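Local coordinates for protein tryptophanyl-tRNA synthetase (PDB 2EL7) that probably catalyses the ATP-dependent attachment of tryptophan to its cognate tRNA, as a homodimeric class I aminoacyl-tRNA synthetase, at residues A[14-19]-A[203-207]; A[67-71]-A[288-293]; A[141-147]-A[174-180]. The contacts are given in a common frame with arbitrary orientation. Residue numbers count along the deposited sequence, not the author numbering.

Contacts 1 and 2 adjoin, their centres 14 Å apart, and share side-chain packing: I14 CG1 meets V68 CG1 at 3.2 Å, and L207 CD2 meets A289 CB at 3.6 Å. Together they tie the HIGH motif and the loop following KMSKS to helices 55-72 and 267-294. Contact 1 lies at the predicted ATP site, with the side chain of H15 about 3 Å from that of K198; in contact 2 the side chain of L67 is about 11 Å from that of S11, both between nearest atoms. Contact 3 sits across the chain's centre, 25 Å from contact 1 and 28 Å from contact 2 between centres, and leads into the predicted ATP-binding G148-D150.

Contact 1. Residues A[14-19]-A[203-207]; sequences IHIGNY and TIGLL
L206 has the largest share of the surface buried here, followed by I16 and H15. The 203-207 segment is extended as far as G205 and passes the start of helix 16-33, where a single backbone bridge pairs H15 with G205 (CA to CA 4.1 Å). Two hydrogen bonds frame it: L206 N donates to I14 O at 3.0 Å and I16 N to I204 O at 3.1 Å. L206 (chi1 m, chi2 t) swings its end in against the helix start, with CD1 3.7 Å from I14 CG2 and CD2 3.9 Å from I16 CG2 and 3.8 Å from Y19 CB. I16, chi1 p and chi2 t, also sets its CG2 4.2 Å from I204 CG2. This is the HIGH motif of a class I aminoacyl-tRNA synthetase, met by the loop that follows the KMSKS motif; both motifs are predicted ATP-binding elements, and the side chains of H15 and N18 touch K198 of the latter. H15 is the N-cap: its chi1 p side chain takes a weak hydrogen bond from G17 N to ND1 (3.0 Å), while N18 OD1 accepts from H15 N (3.0 Å), completing a capping box. The first helical turn closes with Y19 N to H15 O, 3.0 Å. H15 CD2 also lies 3.5 Å from T203 CG2. An ideal CB on G17 would lie 2.7 Å from H15 CE1, a clash that the absence of a side chain avoids. A water accepts from L207 N at 2.9 Å and donates weakly to I14 O at 3.4 Å.

Contact 2. Residues A[67-71]-A[288-293]; sequences LVNIA and RAEALK
Two helices, 55-72 of the nucleotide-binding domain and 267-294 from the C-terminal helical region, pack obliquely antiparallel in this buried contact. The axes of the short segments 67-71 and 288-293 come within 8.9 Å at 137° between their N-to-C directions. Within these segments the backbones are closest at A71 and A289 (CA to CA 5.0 Å); L67 and L292 are 6.6 Å apart, CA to CA. Both backbones are regular alpha helix, with A71 N to L67 O and L292 N to R288 O each 2.8 Å. L67 points at the partner and, with chi1 and chi2 both t, lies across its surface: CG is 3.8 Å from L292 CB, CD2 4.1 Å from A289 CB, and CD1 3.9 Å from K293 N. V68 and N69 turn from this partner; V68 packs on I14 and L207, and N69 on helix 16-33. I70 is set sideways, yet its CG2 reaches L292 CD1 at 3.8 Å. L292, chi1 m and chi2 t, thus inserts between L67, I70 and A71: its CD1 is also 3.6 Å from L67 O and 4.2 Å from A71 CB. L292 also packs on Y298 and V299 of helix 296-324. At A71 small side chains permit the close approach, CB lying 3.6 Å from A289 N, 3.9 Å from A289 CB and 4.1 Å from R288 CB. The exposed R288 arches over this end with chi1 m and the next two angles t, and its NH2 makes a weak hydrogen bond to A71 O at 2.9 Å.

Contact 3. Residues A[141-147]-A[174-180]; sequences KADTVPV and PEPQALL
Proline occupies a bridged position in this short parallel pair: P146, with no amide hydrogen, faces L179 at a CA-to-CA distance of 4.4 Å. T144 pairs with Q177 (4.9 Å) and V145 with A178 (5.0 Å, both CA to CA). The axes of strand segments 144-146 and 177-179 approach to 4.4 Å, with 34° between their N-to-C directions. Four hydrogen bonds alternate: Q177 N to D143 O (2.9 Å), V145 N to Q177 O (3.0 Å), L179 N to V145 O (2.9 Å) and V147 N to L179 O (3.1 Å). L179 (chi1 t, chi2 p) shares a face with T144 and P146, its CB 3.7 Å from T144 CG2; V145 and A178 use the other. V147 CG2 touches A178 CB at 3.9 Å, and K141 CG lies 3.7 Å from P174 CD. K141, at positive phi, is the C-prime residue of the Schellman motif that ends helix 124-139. With helix 153-169 between them, the strands form a beta-alpha-beta crossover unit beside strand 4-8, as in the Rossmann-like catalytic domain of class I synthetases.

Contact 1. Residues A[14-19]-A[203-207]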
# COMPACT_ATOMS: atom_id res chain seq x y z
N ILE A 14 -9.71 -27.30 -5.50
CA ILE A 14 -11.08 -27.11 -5.03
C ILE A 14 -11.61 -28.48 -4.61
O ILE A 14 -11.54 -29.43 -5.39
CB ILE A 14 -12.00 -26.53 -6.16
CG1 ILE A 14 -11.28 -25.39 -6.90
CG2 ILE A 14 -13.33 -26.04 -5.57
CD1 ILE A 14 -10.67 -24.33 -5.99
N HIS A 15 -12.14 -28.59 -3.39
CA HIS A 15 -12.70 -29.86 -2.94
C HIS A 15 -14.23 -29.79 -2.85
O HIS A 15 -14.81 -28.71 -3.02
CB HIS A 15 -12.07 -30.31 -1.62
CG HIS A 15 -12.08 -29.27 -0.55
ND1 HIS A 15 -13.24 -28.77 -0.01
CD2 HIS A 15 -11.07 -28.67 0.12
CE1 HIS A 15 -12.95 -27.91 0.95
NE2 HIS A 15 -11.64 -27.83 1.05
N ILE A 16 -14.88 -30.92 -2.61
CA ILE A 16 -16.34 -30.93 -2.58
C ILE A 16 -16.90 -30.10 -1.45
O ILE A 16 -18.11 -29.82 -1.40
CB ILE A 16 -16.90 -32.37 -2.47
CG1 ILE A 16 -16.52 -33.00 -1.13
CG2 ILE A 16 -16.37 -33.22 -3.63
CD1 ILE A 16 -17.20 -34.32 -0.90
N GLY A 17 -16.01 -29.71 -0.54
CA GLY A 17 -16.40 -28.88 0.58
C GLY A 17 -16.60 -27.48 0.04
O GLY A 17 -17.61 -26.84 0.33
N ASN A 18 -15.64 -27.01 -0.74
CA ASN A 18 -15.72 -25.68 -1.36
C ASN A 18 -16.93 -25.68 -2.30
O ASN A 18 -17.75 -24.77 -2.31
CB ASN A 18 -14.47 -25.39 -2.22
CG ASN A 18 -13.17 -25.40 -1.42
OD1 ASN A 18 -12.15 -25.96 -1.86
ND2 ASN A 18 -13.19 -24.76 -0.24
N TYR A 19 -17.01 -26.73 -3.11
CA TYR A 19 -18.06 -26.84 -4.09
C TYR A 19 -19.47 -26.79 -3.54
O TYR A 19 -20.24 -25.90 -3.91
CB TYR A 19 -17.86 -28.11 -4.91
CG TYR A 19 -18.90 -28.28 -5.98
CD1 TYR A 19 -19.05 -27.34 -6.99
CD2 TYR A 19 -19.76 -29.38 -5.97
CE1 TYR A 19 -20.03 -27.48 -7.97
CE2 TYR A 19 -20.74 -29.54 -6.94
CZ TYR A 19 -20.87 -28.59 -7.94
OH TYR A 19 -21.86 -28.74 -8.89
N THR A 203 -9.33 -34.27 2.05
CA THR A 203 -10.27 -33.90 1.00
C THR A 203 -10.48 -34.83 -0.16
O THR A 203 -9.77 -35.80 -0.36
CB THR A 203 -9.85 -32.54 0.38
OG1 THR A 203 -8.68 -32.74 -0.41
CG2 THR A 203 -9.57 -31.50 1.47
N ILE A 204 -11.49 -34.47 -0.95
CA ILE A 204 -11.84 -35.16 -2.17
C ILE A 204 -11.92 -34.00 -3.16
O ILE A 204 -12.85 -33.19 -3.12
CB ILE A 204 -13.22 -35.85 -2.06
CG1 ILE A 204 -13.14 -37.00 -1.06
CG2 ILE A 204 -13.62 -36.41 -3.43
CD1 ILE A 204 -14.42 -37.83 -0.94
N GLY A 205 -10.92 -33.91 -4.04
CA GLY A 205 -10.88 -32.83 -5.01
C GLY A 205 -11.82 -33.03 -6.18
O GLY A 205 -12.11 -34.17 -6.57
N LEU A 206 -12.29 -31.93 -6.77
CA LEU A 206 -13.20 -32.02 -7.91
C LEU A 206 -12.49 -32.60 -9.12
O LEU A 206 -13.12 -33.22 -9.97
CB LEU A 206 -13.76 -30.64 -8.28
CG LEU A 206 -14.24 -29.73 -7.14
CD1 LEU A 206 -14.92 -28.53 -7.77
CD2 LEU A 206 -15.20 -30.47 -6.21
N LEU A 207 -11.17 -32.39 -9.19
CA LEU A 207 -10.40 -32.88 -10.33
C LEU A 207 -9.44 -33.99 -9.95
O LEU A 207 -8.63 -34.43 -10.77
CB LEU A 207 -9.63 -31.72 -10.97
CG LEU A 207 -10.48 -30.53 -11.45
CD1 LEU A 207 -9.56 -29.55 -12.18
CD2 LEU A 207 -11.61 -30.98 -12.40
O HOH W 1 -9.31 -30.97 -7.50

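Contact 2. Residues A[67-71]-A[288-293]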
# COMPACT_ATOMS: atom_id res chain seq x y z
N LEU A 67 -9.06 -21.28 -13.77
CA LEU A 67 -9.53 -22.42 -14.55
C LEU A 67 -10.48 -23.30 -13.77
O LEU A 67 -11.58 -23.58 -14.22
CB LEU A 67 -8.34 -23.25 -15.05
CG LEU A 67 -8.66 -24.46 -15.96
CD1 LEU A 67 -7.41 -24.81 -16.74
CD2 LEU A 67 -9.14 -25.68 -15.13
N VAL A 68 -10.06 -23.73 -12.59
CA VAL A 68 -10.92 -24.63 -11.84
C VAL A 68 -12.24 -24.01 -11.37
O VAL A 68 -13.27 -24.67 -11.39
CB VAL A 68 -10.17 -25.25 -10.64
CG1 VAL A 68 -11.10 -26.25 -9.94
CG2 VAL A 68 -8.92 -25.98 -11.13
N ASN A 69 -12.22 -22.75 -10.96
CA ASN A 69 -13.45 -22.12 -10.54
C ASN A 69 -14.38 -21.90 -11.72
O ASN A 69 -15.59 -21.96 -11.58
CB ASN A 69 -13.17 -20.82 -9.81
CG ASN A 69 -12.82 -21.06 -8.36
OD1 ASN A 69 -13.68 -21.39 -7.57
ND2 ASN A 69 -11.55 -20.93 -8.03
N ILE A 70 -13.81 -21.65 -12.89
CA ILE A 70 -14.65 -21.52 -14.07
C ILE A 70 -15.20 -22.93 -14.36
O ILE A 70 -16.36 -23.08 -14.71
CB ILE A 70 -13.86 -21.01 -15.27
CG1 ILE A 70 -13.48 -19.55 -15.03
CG2 ILE A 70 -14.68 -21.17 -16.55
CD1 ILE A 70 -12.53 -18.97 -16.08
N ALA A 71 -14.36 -23.97 -14.20
CA ALA A 71 -14.85 -25.33 -14.46
C ALA A 71 -15.97 -25.69 -13.49
O ALA A 71 -16.94 -26.33 -13.87
CB ALA A 71 -13.71 -26.36 -14.34
N ARG A 288 -15.41 -29.73 -18.35
CA ARG A 288 -15.06 -28.32 -18.55
C ARG A 288 -13.57 -28.10 -18.27
O ARG A 288 -12.87 -27.47 -19.07
CB ARG A 288 -15.85 -27.39 -17.64
CG ARG A 288 -17.31 -27.14 -18.01
CD ARG A 288 -17.91 -26.00 -17.14
NE ARG A 288 -19.35 -26.15 -16.97
CZ ARG A 288 -19.93 -26.94 -16.06
NH1 ARG A 288 -21.26 -27.01 -16.00
NH2 ARG A 288 -19.21 -27.62 -15.19
N ALA A 289 -13.09 -28.60 -17.14
CA ALA A 289 -11.67 -28.43 -16.82
C ALA A 289 -10.78 -28.91 -17.98
O ALA A 289 -9.81 -28.25 -18.33
CB ALA A 289 -11.31 -29.19 -15.54
N GLU A 290 -11.13 -30.04 -18.56
CA GLU A 290 -10.36 -30.59 -19.69
C GLU A 290 -10.42 -29.67 -20.93
O GLU A 290 -9.43 -29.49 -21.64
CB GLU A 290 -10.88 -31.99 -20.04
CG GLU A 290 -9.97 -32.75 -20.98
CD GLU A 290 -8.47 -32.44 -20.73
OE1 GLU A 290 -7.86 -31.67 -21.53
OE2 GLU A 290 -7.91 -32.97 -19.73
N ALA A 291 -11.58 -29.09 -21.17
CA ALA A 291 -11.74 -28.19 -22.30
C ALA A 291 -10.95 -26.90 -22.04
O ALA A 291 -10.30 -26.37 -22.95
CB ALA A 291 -13.23 -27.89 -22.53
N LEU A 292 -11.00 -26.39 -20.81
CA LEU A 292 -10.26 -25.17 -20.52
C LEU A 292 -8.77 -25.47 -20.55
O LEU A 292 -7.99 -24.68 -21.04
CB LEU A 292 -10.67 -24.60 -19.16
CG LEU A 292 -12.16 -24.23 -19.11
CD1 LEU A 292 -12.63 -24.11 -17.67
CD2 LEU A 292 -12.38 -22.92 -19.88
N LYS A 293 -8.38 -26.63 -20.05
CA LYS A 293 -6.97 -27.00 -20.07
C LYS A 293 -6.42 -27.01 -21.51
O LYS A 293 -5.27 -26.62 -21.73
CB LYS A 293 -6.77 -28.36 -19.39
CG LYS A 293 -5.30 -28.74 -19.20
CD LYS A 293 -5.14 -30.11 -18.53
CE LYS A 293 -3.70 -30.67 -18.67
NZ LYS A 293 -3.57 -32.07 -18.12

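Contact 3. Residues A[141-147]-A[174-180]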
# COMPACT_ATOMS: atom_id res chain seq x y z
N LYS A 141 -16.76 -0.34 -4.99
CA LYS A 141 -18.04 0.03 -4.39
C LYS A 141 -18.94 -1.18 -4.20
O LYS A 141 -20.14 -1.07 -4.39
CB LYS A 141 -18.77 1.06 -5.25
CG LYS A 141 -18.72 2.51 -4.75
CD LYS A 141 -17.47 3.24 -5.19
CE LYS A 141 -17.45 4.72 -4.75
NZ LYS A 141 -18.29 5.65 -5.55
N ALA A 142 -18.37 -2.33 -3.88
CA ALA A 142 -19.19 -3.52 -3.66
C ALA A 142 -19.95 -3.33 -2.35
O ALA A 142 -19.40 -2.82 -1.39
CB ALA A 142 -18.30 -4.81 -3.56
N ASP A 143 -21.21 -3.75 -2.30
CA ASP A 143 -21.99 -3.59 -1.07
C ASP A 143 -22.24 -4.92 -0.38
O ASP A 143 -22.80 -4.97 0.70
CB ASP A 143 -23.33 -2.90 -1.38
CG ASP A 143 -24.21 -3.73 -2.31
OD1 ASP A 143 -24.57 -3.25 -3.40
OD2 ASP A 143 -24.54 -4.87 -1.96
N THR A 144 -21.81 -6.02 -1.00
CA THR A 144 -22.02 -7.32 -0.39
C THR A 144 -20.78 -8.17 -0.57
O THR A 144 -20.12 -8.14 -1.62
CB THR A 144 -23.23 -8.02 -1.00
OG1 THR A 144 -24.38 -7.16 -0.88
CG2 THR A 144 -23.52 -9.34 -0.29
N VAL A 145 -20.45 -8.93 0.45
CA VAL A 145 -19.28 -9.76 0.38
C VAL A 145 -19.55 -11.10 1.01
O VAL A 145 -19.81 -11.18 2.20
CB VAL A 145 -18.11 -9.10 1.11
CG1 VAL A 145 -16.84 -9.95 0.92
CG2 VAL A 145 -17.87 -7.69 0.57
N PRO A 146 -19.51 -12.19 0.23
CA PRO A 146 -19.75 -13.51 0.81
C PRO A 146 -18.54 -13.95 1.60
O PRO A 146 -17.42 -13.87 1.11
CB PRO A 146 -20.01 -14.39 -0.40
CG PRO A 146 -19.18 -13.75 -1.46
CD PRO A 146 -19.42 -12.27 -1.24
N VAL A 147 -18.77 -14.40 2.83
CA VAL A 147 -17.69 -14.84 3.72
C VAL A 147 -18.15 -15.93 4.70
O VAL A 147 -19.35 -16.06 4.98
CB VAL A 147 -17.16 -13.67 4.57
CG1 VAL A 147 -16.53 -12.60 3.68
CG2 VAL A 147 -18.30 -13.09 5.39
N PRO A 174 -20.09 2.77 0.06
CA PRO A 174 -21.22 2.08 0.68
C PRO A 174 -20.60 1.35 1.83
O PRO A 174 -19.38 1.19 1.84
CB PRO A 174 -21.67 1.11 -0.42
CG PRO A 174 -20.31 0.72 -1.03
CD PRO A 174 -19.68 2.10 -1.18
N GLU A 175 -21.40 0.93 2.79
CA GLU A 175 -20.93 0.15 3.94
C GLU A 175 -21.26 -1.28 3.58
O GLU A 175 -22.40 -1.71 3.68
CB GLU A 175 -21.69 0.56 5.21
CG GLU A 175 -21.31 1.94 5.73
CD GLU A 175 -22.10 2.36 6.94
OE1 GLU A 175 -22.12 1.60 7.93
OE2 GLU A 175 -22.70 3.46 6.90
N PRO A 176 -20.27 -2.05 3.14
CA PRO A 176 -20.57 -3.44 2.77
C PRO A 176 -21.13 -4.31 3.86
O PRO A 176 -20.81 -4.14 5.04
CB PRO A 176 -19.23 -3.96 2.24
CG PRO A 176 -18.25 -3.13 2.98
CD PRO A 176 -18.84 -1.76 2.98
N GLN A 177 -21.98 -5.24 3.45
CA GLN A 177 -22.56 -6.18 4.39
C GLN A 177 -22.08 -7.58 4.06
O GLN A 177 -21.91 -7.93 2.89
CB GLN A 177 -24.09 -6.12 4.34
CG GLN A 177 -24.66 -5.02 5.22
CD GLN A 177 -26.14 -4.81 4.98
OE1 GLN A 177 -26.91 -5.78 4.88
NE2 GLN A 177 -26.57 -3.54 4.89
N ALA A 178 -21.84 -8.37 5.11
CA ALA A 178 -21.40 -9.75 4.96
C ALA A 178 -22.58 -10.61 4.50
O ALA A 178 -23.72 -10.39 4.92
CB ALA A 178 -20.88 -10.27 6.27
N LEU A 179 -22.30 -11.56 3.61
CA LEU A 179 -23.34 -12.47 3.15
C LEU A 179 -22.89 -13.85 3.60
O LEU A 179 -21.90 -14.38 3.07
CB LEU A 179 -23.45 -12.46 1.62
CG LEU A 179 -24.40 -13.49 0.97
CD1 LEU A 179 -25.83 -13.25 1.46
CD2 LEU A 179 -24.33 -13.38 -0.56
N LEU A 180 -23.58 -14.39 4.59
CA LEU A 180 -23.25 -15.72 5.10
C LEU A 180 -23.94 -16.76 4.23
O LEU A 180 -24.73 -16.42 3.36
CB LEU A 180 -23.69 -15.85 6.55
CG LEU A 180 -22.88 -14.94 7.47
CD1 LEU A 180 -23.44 -14.94 8.88
CD2 LEU A 180 -21.46 -15.40 7.47